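Long-range contact in restriction endonuclease (Mycobacterium sp., PDB 4F0Q), which cuts DNA in a cytosine-methylation-dependent manner, probably through a magnesium-dependent PD-(D/E)XK-type nuclease domain, and works as a tetramer: residues 311-323 against 332-344. Numbering follows the deposited sequence.
Sequences VFRESGARYKEGW and GVDFIGRIDMGSL. With MG (magnesium ion), chain E.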
ATOM      1  N   VAL A 311       4.289 -14.409   5.516  1.00 19.08           N
ATOM      2  CA  VAL A 311       4.726 -14.002   4.185  1.00 24.62           C
ATOM      3  C   VAL A 311       5.079 -12.520   4.160  1.00 25.89           C
ATOM      4  O   VAL A 311       6.083 -12.122   3.570  1.00 28.70           O
ATOM      5  CB  VAL A 311       3.647 -14.304   3.121  1.00 24.66           C
ATOM      6  CG1 VAL A 311       3.977 -13.627   1.803  1.00 28.13           C
ATOM      7  CG2 VAL A 311       3.499 -15.805   2.923  1.00 18.59           C
ATOM      8  N   PHE A 312       4.257 -11.706   4.814  1.00 23.45           N
ATOM      9  CA  PHE A 312       4.536 -10.278   4.898  1.00 22.42           C
ATOM     10  C   PHE A 312       5.773  -9.962   5.732  1.00 26.09           C
ATOM     11  O   PHE A 312       6.584  -9.125   5.338  1.00 29.57           O
ATOM     12  CB  PHE A 312       3.320  -9.501   5.408  1.00 19.04           C
ATOM     13  CG  PHE A 312       2.269  -9.270   4.359  1.00 21.22           C
ATOM     14  CD1 PHE A 312       2.552  -8.511   3.234  1.00 19.63           C
ATOM     15  CD2 PHE A 312       0.999  -9.803   4.500  1.00 19.83           C
ATOM     16  CE1 PHE A 312       1.590  -8.292   2.267  1.00 18.76           C
ATOM     17  CE2 PHE A 312       0.032  -9.590   3.537  1.00 20.81           C
ATOM     18  CZ  PHE A 312       0.328  -8.832   2.419  1.00 23.79           C
ATOM     19  N   ARG A 313       5.930 -10.630   6.871  1.00 25.59           N
ATOM     20  CA  ARG A 313       7.106 -10.392   7.702  1.00 24.76           C
ATOM     21  C   ARG A 313       8.383 -10.877   7.030  1.00 29.02           C
ATOM     22  O   ARG A 313       9.477 -10.420   7.353  1.00 28.98           O
ATOM     23  CB  ARG A 313       6.960 -11.047   9.077  1.00 25.81           C
ATOM     24  CG  ARG A 313       7.601 -12.422   9.221  1.00 26.54           C
ATOM     25  CD  ARG A 313       7.902 -12.736  10.662  1.00 31.29           C
ATOM     26  NE  ARG A 313       8.269 -14.136  10.861  1.00 32.59           N
ATOM     27  CZ  ARG A 313       9.515 -14.598  10.888  1.00 32.05           C
ATOM     28  NH1 ARG A 313      10.531 -13.771  10.708  1.00 36.00           N
ATOM     29  NH2 ARG A 313       9.746 -15.888  11.097  1.00 28.51           N
ATOM     30  N   GLU A 314       8.236 -11.811   6.097  1.00 31.50           N
ATOM     31  CA  GLU A 314       9.382 -12.373   5.390  1.00 30.95           C
ATOM     32  C   GLU A 314      10.039 -11.315   4.509  1.00 35.56           C
ATOM     33  O   GLU A 314      11.236 -11.381   4.226  1.00 39.12           O
ATOM     34  CB  GLU A 314       8.960 -13.585   4.550  1.00 35.27           C
ATOM     35  CG  GLU A 314      10.105 -14.293   3.828  1.00 44.27           C
ATOM     36  CD  GLU A 314      11.018 -15.064   4.767  1.00 48.83           C
ATOM     37  OE1 GLU A 314      10.635 -15.272   5.936  1.00 45.92           O
ATOM     38  OE2 GLU A 314      12.121 -15.460   4.335  1.00 51.15           O
ATOM     39  N   SER A 315       9.244 -10.338   4.084  1.00 37.98           N
ATOM     40  CA  SER A 315       9.735  -9.251   3.248  1.00 40.98           C
ATOM     41  C   SER A 315      10.169  -8.059   4.092  1.00 37.17           C
ATOM     42  O   SER A 315      10.419  -6.975   3.564  1.00 36.31           O
ATOM     43  CB  SER A 315       8.651  -8.812   2.264  1.00 39.96           C
ATOM     44  OG  SER A 315       8.212  -9.898   1.469  1.00 40.15           O
ATOM     45  N   GLY A 316      10.252  -8.263   5.402  1.00 39.03           N
ATOM     46  CA  GLY A 316      10.626  -7.200   6.317  1.00 36.51           C
ATOM     47  C   GLY A 316       9.465  -6.304   6.705  1.00 41.27           C
ATOM     48  O   GLY A 316       9.603  -5.444   7.579  1.00 42.43           O
ATOM     49  N   ALA A 317       8.320  -6.499   6.057  1.00 34.76           N
ATOM     50  CA  ALA A 317       7.133  -5.705   6.354  1.00 28.29           C
ATOM     51  C   ALA A 317       6.618  -5.983   7.760  1.00 24.98           C
ATOM     52  O   ALA A 317       6.407  -7.135   8.138  1.00 27.04           O
ATOM     53  CB  ALA A 317       6.037  -5.984   5.329  1.00 26.45           C
ATOM     54  N   ARG A 318       6.415  -4.921   8.533  1.00 31.64           N
ATOM     55  CA  ARG A 318       5.923  -5.057   9.899  1.00 30.85           C
ATOM     56  C   ARG A 318       4.413  -5.247   9.931  1.00 22.87           C
ATOM     57  O   ARG A 318       3.652  -4.290   9.838  1.00 23.69           O
ATOM     58  CB  ARG A 318       6.356  -3.866  10.758  1.00 26.88           C
ATOM     59  CG  ARG A 318       7.872  -3.707  10.831  1.00 32.42           C
ATOM     60  CD  ARG A 318       8.289  -2.698  11.888  1.00 30.21           C
ATOM     61  NE  ARG A 318       7.622  -2.921  13.169  1.00 32.47           N
ATOM     62  CZ  ARG A 318       8.055  -3.749  14.114  1.00 30.95           C
ATOM     63  NH1 ARG A 318       9.166  -4.452  13.930  1.00 28.70           N
ATOM     64  NH2 ARG A 318       7.369  -3.874  15.244  1.00 27.53           N
ATOM     65  N   TYR A 319       3.993  -6.498  10.067  1.00 22.90           N
ATOM     66  CA  TYR A 319       2.586  -6.850   9.999  1.00 22.47           C
ATOM     67  C   TYR A 319       1.960  -6.890  11.390  1.00 24.62           C
ATOM     68  O   TYR A 319       2.579  -7.348  12.351  1.00 27.48           O
ATOM     69  CB  TYR A 319       2.434  -8.200   9.295  1.00 23.27           C
ATOM     70  CG  TYR A 319       1.017  -8.568   8.922  1.00 20.04           C
ATOM     71  CD1 TYR A 319       0.205  -9.265   9.806  1.00 18.98           C
ATOM     72  CD2 TYR A 319       0.499  -8.239   7.676  1.00 20.40           C
ATOM     73  CE1 TYR A 319      -1.085  -9.613   9.467  1.00 19.25           C
ATOM     74  CE2 TYR A 319      -0.791  -8.581   7.327  1.00 21.08           C
ATOM     75  CZ  TYR A 319      -1.578  -9.268   8.226  1.00 21.24           C
ATOM     76  OH  TYR A 319      -2.864  -9.613   7.881  1.00 24.58           O
ATOM     77  N   LYS A 320       0.730  -6.396  11.493  1.00 21.94           N
ATOM     78  CA  LYS A 320      -0.003  -6.435  12.752  1.00 22.02           C
ATOM     79  C   LYS A 320      -1.232  -7.327  12.622  1.00 21.38           C
ATOM     80  O   LYS A 320      -2.047  -7.149  11.717  1.00 23.22           O
ATOM     81  CB  LYS A 320      -0.412  -5.025  13.187  1.00 26.87           C
ATOM     82  CG  LYS A 320       0.755  -4.060  13.340  1.00 30.38           C
ATOM     83  CD  LYS A 320       1.775  -4.576  14.343  1.00 36.72           C
ATOM     84  CE  LYS A 320       3.004  -3.677  14.384  1.00 27.29           C
ATOM     85  NZ  LYS A 320       2.647  -2.275  14.764  1.00 33.89           N
ATOM     86  N   GLU A 321      -1.350  -8.290  13.530  1.00 25.77           N
ATOM     87  CA  GLU A 321      -2.462  -9.233  13.522  1.00 25.98           C
ATOM     88  C   GLU A 321      -3.784  -8.544  13.848  1.00 26.01           C
ATOM     89  O   GLU A 321      -3.915  -7.887  14.880  1.00 34.30           O
ATOM     90  CB  GLU A 321      -2.200 -10.369  14.513  1.00 25.79           C
ATOM     91  CG  GLU A 321      -3.390 -11.280  14.756  1.00 25.19           C
ATOM     92  CD  GLU A 321      -3.085 -12.382  15.752  1.00 23.55           C
ATOM     93  OE1 GLU A 321      -4.021 -12.841  16.439  1.00 27.78           O
ATOM     94  OE2 GLU A 321      -1.909 -12.792  15.844  1.00 32.95           O
ATOM     95  N   GLY A 322      -4.761  -8.696  12.960  1.00 20.89           N
ATOM     96  CA  GLY A 322      -6.064  -8.087  13.153  1.00 23.06           C
ATOM     97  C   GLY A 322      -7.091  -9.068  13.681  1.00 22.37           C
ATOM     98  O   GLY A 322      -7.101  -9.374  14.875  1.00 23.93           O
ATOM     99  N   TRP A 323      -7.954  -9.567  12.798  1.00 23.07           N
ATOM    100  CA  TRP A 323      -8.996 -10.508  13.211  1.00 22.41           C
ATOM    101  C   TRP A 323      -9.614 -11.280  12.048  1.00 19.86           C
ATOM    102  O   TRP A 323      -9.217 -11.118  10.897  1.00 17.62           O
ATOM    103  CB  TRP A 323     -10.104  -9.779  13.980  1.00 21.01           C
ATOM    104  CG  TRP A 323     -10.828  -8.754  13.163  1.00 20.74           C
ATOM    105  CD1 TRP A 323     -11.890  -8.967  12.332  1.00 16.74           C
ATOM    106  CD2 TRP A 323     -10.546  -7.350  13.101  1.00 21.36           C
ATOM    107  NE1 TRP A 323     -12.285  -7.784  11.756  1.00 20.49           N
ATOM    108  CE2 TRP A 323     -11.475  -6.777  12.212  1.00 20.74           C
ATOM    109  CE3 TRP A 323      -9.598  -6.524  13.711  1.00 22.32           C
ATOM    110  CZ2 TRP A 323     -11.485  -5.415  11.917  1.00 19.30           C
ATOM    111  CZ3 TRP A 323      -9.608  -5.171  13.417  1.00 21.56           C
ATOM    112  CH2 TRP A 323     -10.546  -4.631  12.528  1.00 19.32           C
ATOM    113  N   GLY A 332     -16.920 -11.710   1.282  1.00 25.85           N
ATOM    114  CA  GLY A 332     -15.831 -11.303   0.414  1.00 29.36           C
ATOM    115  C   GLY A 332     -14.485 -11.322   1.112  1.00 30.54           C
ATOM    116  O   GLY A 332     -13.498 -11.814   0.566  1.00 31.28           O
ATOM    117  N   VAL A 333     -14.448 -10.786   2.329  1.00 28.98           N
ATOM    118  CA  VAL A 333     -13.214 -10.721   3.103  1.00 24.30           C
ATOM    119  C   VAL A 333     -13.243 -11.725   4.252  1.00 24.14           C
ATOM    120  O   VAL A 333     -14.214 -11.788   5.004  1.00 22.52           O
ATOM    121  CB  VAL A 333     -12.985  -9.307   3.667  1.00 25.03           C
ATOM    122  CG1 VAL A 333     -11.674  -9.247   4.436  1.00 20.34           C
ATOM    123  CG2 VAL A 333     -12.995  -8.284   2.542  1.00 28.21           C
ATOM    124  N   ASP A 334     -12.175 -12.505   4.382  1.00 23.31           N
ATOM    125  CA  ASP A 334     -12.108 -13.549   5.398  1.00 17.58           C
ATOM    126  C   ASP A 334     -11.337 -13.124   6.647  1.00 18.07           C
ATOM    127  O   ASP A 334     -11.612 -13.609   7.743  1.00 21.91           O
ATOM    128  CB  ASP A 334     -11.510 -14.830   4.812  1.00 21.01           C
ATOM    129  CG  ASP A 334     -12.430 -15.494   3.805  1.00 21.52           C
ATOM    130  OD1 ASP A 334     -13.307 -14.799   3.254  1.00 27.76           O
ATOM    131  OD2 ASP A 334     -12.278 -16.709   3.565  1.00 26.08           O
ATOM    132  N   PHE A 335     -10.371 -12.226   6.480  1.00 19.08           N
ATOM    133  CA  PHE A 335      -9.628 -11.704   7.626  1.00 18.10           C
ATOM    134  C   PHE A 335      -9.025 -10.323   7.380  1.00 17.76           C
ATOM    135  O   PHE A 335      -8.852  -9.899   6.238  1.00 17.38           O
ATOM    136  CB  PHE A 335      -8.555 -12.696   8.096  1.00 16.29           C
ATOM    137  CG  PHE A 335      -7.524 -13.030   7.054  1.00 15.86           C
ATOM    138  CD1 PHE A 335      -7.707 -14.106   6.200  1.00 18.25           C
ATOM    139  CD2 PHE A 335      -6.362 -12.285   6.943  1.00 18.42           C
ATOM    140  CE1 PHE A 335      -6.757 -14.422   5.246  1.00 17.09           C
ATOM    141  CE2 PHE A 335      -5.409 -12.596   5.991  1.00 18.79           C
ATOM    142  CZ  PHE A 335      -5.607 -13.667   5.141  1.00 15.02           C
ATOM    143  N   ILE A 336      -8.714  -9.629   8.470  1.00 19.25           N
ATOM    144  CA  ILE A 336      -8.167  -8.280   8.410  1.00 18.84           C
ATOM    145  C   ILE A 336      -6.845  -8.207   9.167  1.00 18.62           C
ATOM    146  O   ILE A 336      -6.706  -8.783  10.247  1.00 17.91           O
ATOM    147  CB  ILE A 336      -9.156  -7.252   9.009  1.00 18.80           C
ATOM    148  CG1 ILE A 336     -10.467  -7.250   8.223  1.00 19.08           C
ATOM    149  CG2 ILE A 336      -8.556  -5.855   9.014  1.00 16.28           C
ATOM    150  CD1 ILE A 336     -10.318  -6.771   6.798  1.00 20.87           C
ATOM    151  N   GLY A 337      -5.875  -7.512   8.578  1.00 18.00           N
ATOM    152  CA  GLY A 337      -4.597  -7.252   9.215  1.00 17.07           C
ATOM    153  C   GLY A 337      -4.136  -5.837   8.918  1.00 18.05           C
ATOM    154  O   GLY A 337      -4.895  -5.038   8.369  1.00 22.95           O
ATOM    155  N   ARG A 338      -2.896  -5.519   9.272  1.00 20.14           N
ATOM    156  CA  ARG A 338      -2.373  -4.175   9.049  1.00 22.86           C
ATOM    157  C   ARG A 338      -0.855  -4.161   8.911  1.00 19.68           C
ATOM    158  O   ARG A 338      -0.149  -4.855   9.642  1.00 22.38           O
ATOM    159  CB  ARG A 338      -2.793  -3.243  10.189  1.00 23.22           C
ATOM    160  CG  ARG A 338      -2.454  -1.780   9.949  1.00 21.12           C
ATOM    161  CD  ARG A 338      -2.689  -0.940  11.193  1.00 26.38           C
ATOM    162  NE  ARG A 338      -1.726  -1.247  12.248  1.00 27.36           N
ATOM    163  CZ  ARG A 338      -1.664  -0.609  13.412  1.00 27.12           C
ATOM    164  NH1 ARG A 338      -2.511   0.376  13.677  1.00 31.42           N
ATOM    165  NH2 ARG A 338      -0.754  -0.954  14.312  1.00 33.63           N
ATOM    166  N   ILE A 339      -0.357  -3.365   7.971  1.00 18.46           N
ATOM    167  CA  ILE A 339       1.081  -3.196   7.803  1.00 20.96           C
ATOM    168  C   ILE A 339       1.473  -1.746   8.057  1.00 23.03           C
ATOM    169  O   ILE A 339       0.839  -0.828   7.544  1.00 25.49           O
ATOM    170  CB  ILE A 339       1.542  -3.602   6.389  1.00 23.71           C
ATOM    171  CG1 ILE A 339       1.179  -5.059   6.104  1.00 24.04           C
ATOM    172  CG2 ILE A 339       3.042  -3.390   6.228  1.00 19.05           C
ATOM    173  CD1 ILE A 339       1.582  -5.519   4.727  1.00 18.70           C
ATOM    174  N   ASP A 340       2.513  -1.538   8.856  1.00 20.66           N
ATOM    175  CA  ASP A 340       3.018  -0.192   9.094  1.00 25.10           C
ATOM    176  C   ASP A 340       4.127   0.134   8.102  1.00 27.80           C
ATOM    177  O   ASP A 340       5.280  -0.250   8.299  1.00 28.30           O
ATOM    178  CB  ASP A 340       3.520  -0.048  10.531  1.00 21.77           C
ATOM    179  CG  ASP A 340       2.409  -0.191  11.553  1.00 29.67           C
ATOM    180  OD1 ASP A 340       1.243   0.095  11.208  1.00 25.35           O
ATOM    181  OD2 ASP A 340       2.703  -0.587  12.700  1.00 32.67           O
ATOM    182  N   MET A 341       3.769   0.837   7.033  1.00 28.45           N
ATOM    183  CA  MET A 341       4.723   1.166   5.979  1.00 28.09           C
ATOM    184  C   MET A 341       5.539   2.409   6.317  1.00 28.55           C
ATOM    185  O   MET A 341       4.989   3.483   6.557  1.00 31.20           O
ATOM    186  CB  MET A 341       4.010   1.336   4.635  1.00 26.30           C
ATOM    187  CG  MET A 341       3.424   0.043   4.089  1.00 30.07           C
ATOM    188  SD  MET A 341       2.667   0.223   2.461  1.00 45.26           S
ATOM    189  CE  MET A 341       4.081   0.703   1.476  1.00 25.67           C
ATOM    190  N   GLY A 342       6.858   2.250   6.329  1.00 27.87           N
ATOM    191  CA  GLY A 342       7.758   3.327   6.695  1.00 27.15           C
ATOM    192  C   GLY A 342       8.765   2.857   7.725  1.00 23.00           C
ATOM    193  O   GLY A 342       9.255   1.730   7.656  1.00 23.78           O
ATOM    194  N   SER A 343       9.073   3.722   8.686  1.00 28.63           N
ATOM    195  CA  SER A 343      10.006   3.377   9.751  1.00 28.39           C
ATOM    196  C   SER A 343       9.358   3.556  11.119  1.00 28.98           C
ATOM    197  O   SER A 343       8.146   3.736  11.222  1.00 33.91           O
ATOM    198  CB  SER A 343      11.279   4.221   9.652  1.00 24.40           C
ATOM    199  OG  SER A 343      11.003   5.595   9.854  1.00 26.42           O
ATOM    200  N   LEU A 344      10.173   3.507  12.167  1.00 29.40           N
ATOM    201  CA  LEU A 344       9.673   3.610  13.531  1.00 26.77           C
ATOM    202  C   LEU A 344       9.128   5.005  13.829  1.00 27.61           C
ATOM    203  O   LEU A 344       8.062   5.149  14.427  1.00 36.54           O
ATOM    204  CB  LEU A 344      10.772   3.231  14.530  1.00 28.43           C
ATOM    205  CG  LEU A 344      10.404   3.103  16.010  1.00 27.29           C
ATOM    206  CD1 LEU A 344      11.137   1.928  16.638  1.00 24.51           C
ATOM    207  CD2 LEU A 344      10.722   4.387  16.765  1.00 29.55           C
TER
HETATM  208 MG    MG E 501     -12.880 -17.576   1.791  1.00 21.26          MG
HETATM  209  O   HOH W   1     -13.019 -18.856   3.428  1.00 19.28           O
HETATM  210  O   HOH W   2     -13.679 -19.111   0.630  1.00 23.75           O
HETATM  211  O   HOH W   3     -14.546 -16.304   2.041  1.00 26.46           O
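The antiparallel hairpin of strands 319-324 and 335-342, which opens the mixed sheet of the PD-(D/E)XK-family nuclease domain, holds Trp-323 against Ile-336 and Lys-320 against Arg-338. Lys-320 N donates to Arg-338 O at 2.6 Å, and Arg-338 N returns the bond to Lys-320 O. Nearer the metal site, a classic beta bulge sets two residues, Gly-322 and Trp-323, opposite the single Ile-336; glycine lets CA of Gly-322 come within 3.1 Å of Ile-336 O. Within the bulge, Trp-323 N donates to Ile-336 O and Ile-336 N to Trp-323 O, both at 2.9 Å, and CB of Ile-336 lies over the indole face, 4.0 Å from Trp-323 CE2.

On the face toward helix 297-314, Ile-339 reaches the helix end with its longer branch. With chi1 -59° and chi2 179°, that branch extends until CD1 sits over the Phe-312 ring, 3.5 Å from its CD1, a CH-pi contact, while CG2 meets Ala-317 CB. Tyr-319, its CG anti to the backbone N (chi1 -169°), lays its ring along the neighbouring strand, and the bare CA of Gly-337 lets the hydroxyl settle 3.2 Å away, measured from OH.

The other face carries charge. The Lys-320 chain curls back so that NZ meets Asp-340 OD2 at 2.7 Å, a salt bridge. Its CG lies at the edge of the Arg-338 guanidinium, and the carboxylate probably offsets the repulsion between the two cations.

The same strand leads back to Asp-334, whose OD2 binds magnesium alongside Gln-355 and Ala-356; the paired Trp-323 and Ile-336 bonds tie the strand down just past that ligand, while the charged group lies toward its far end.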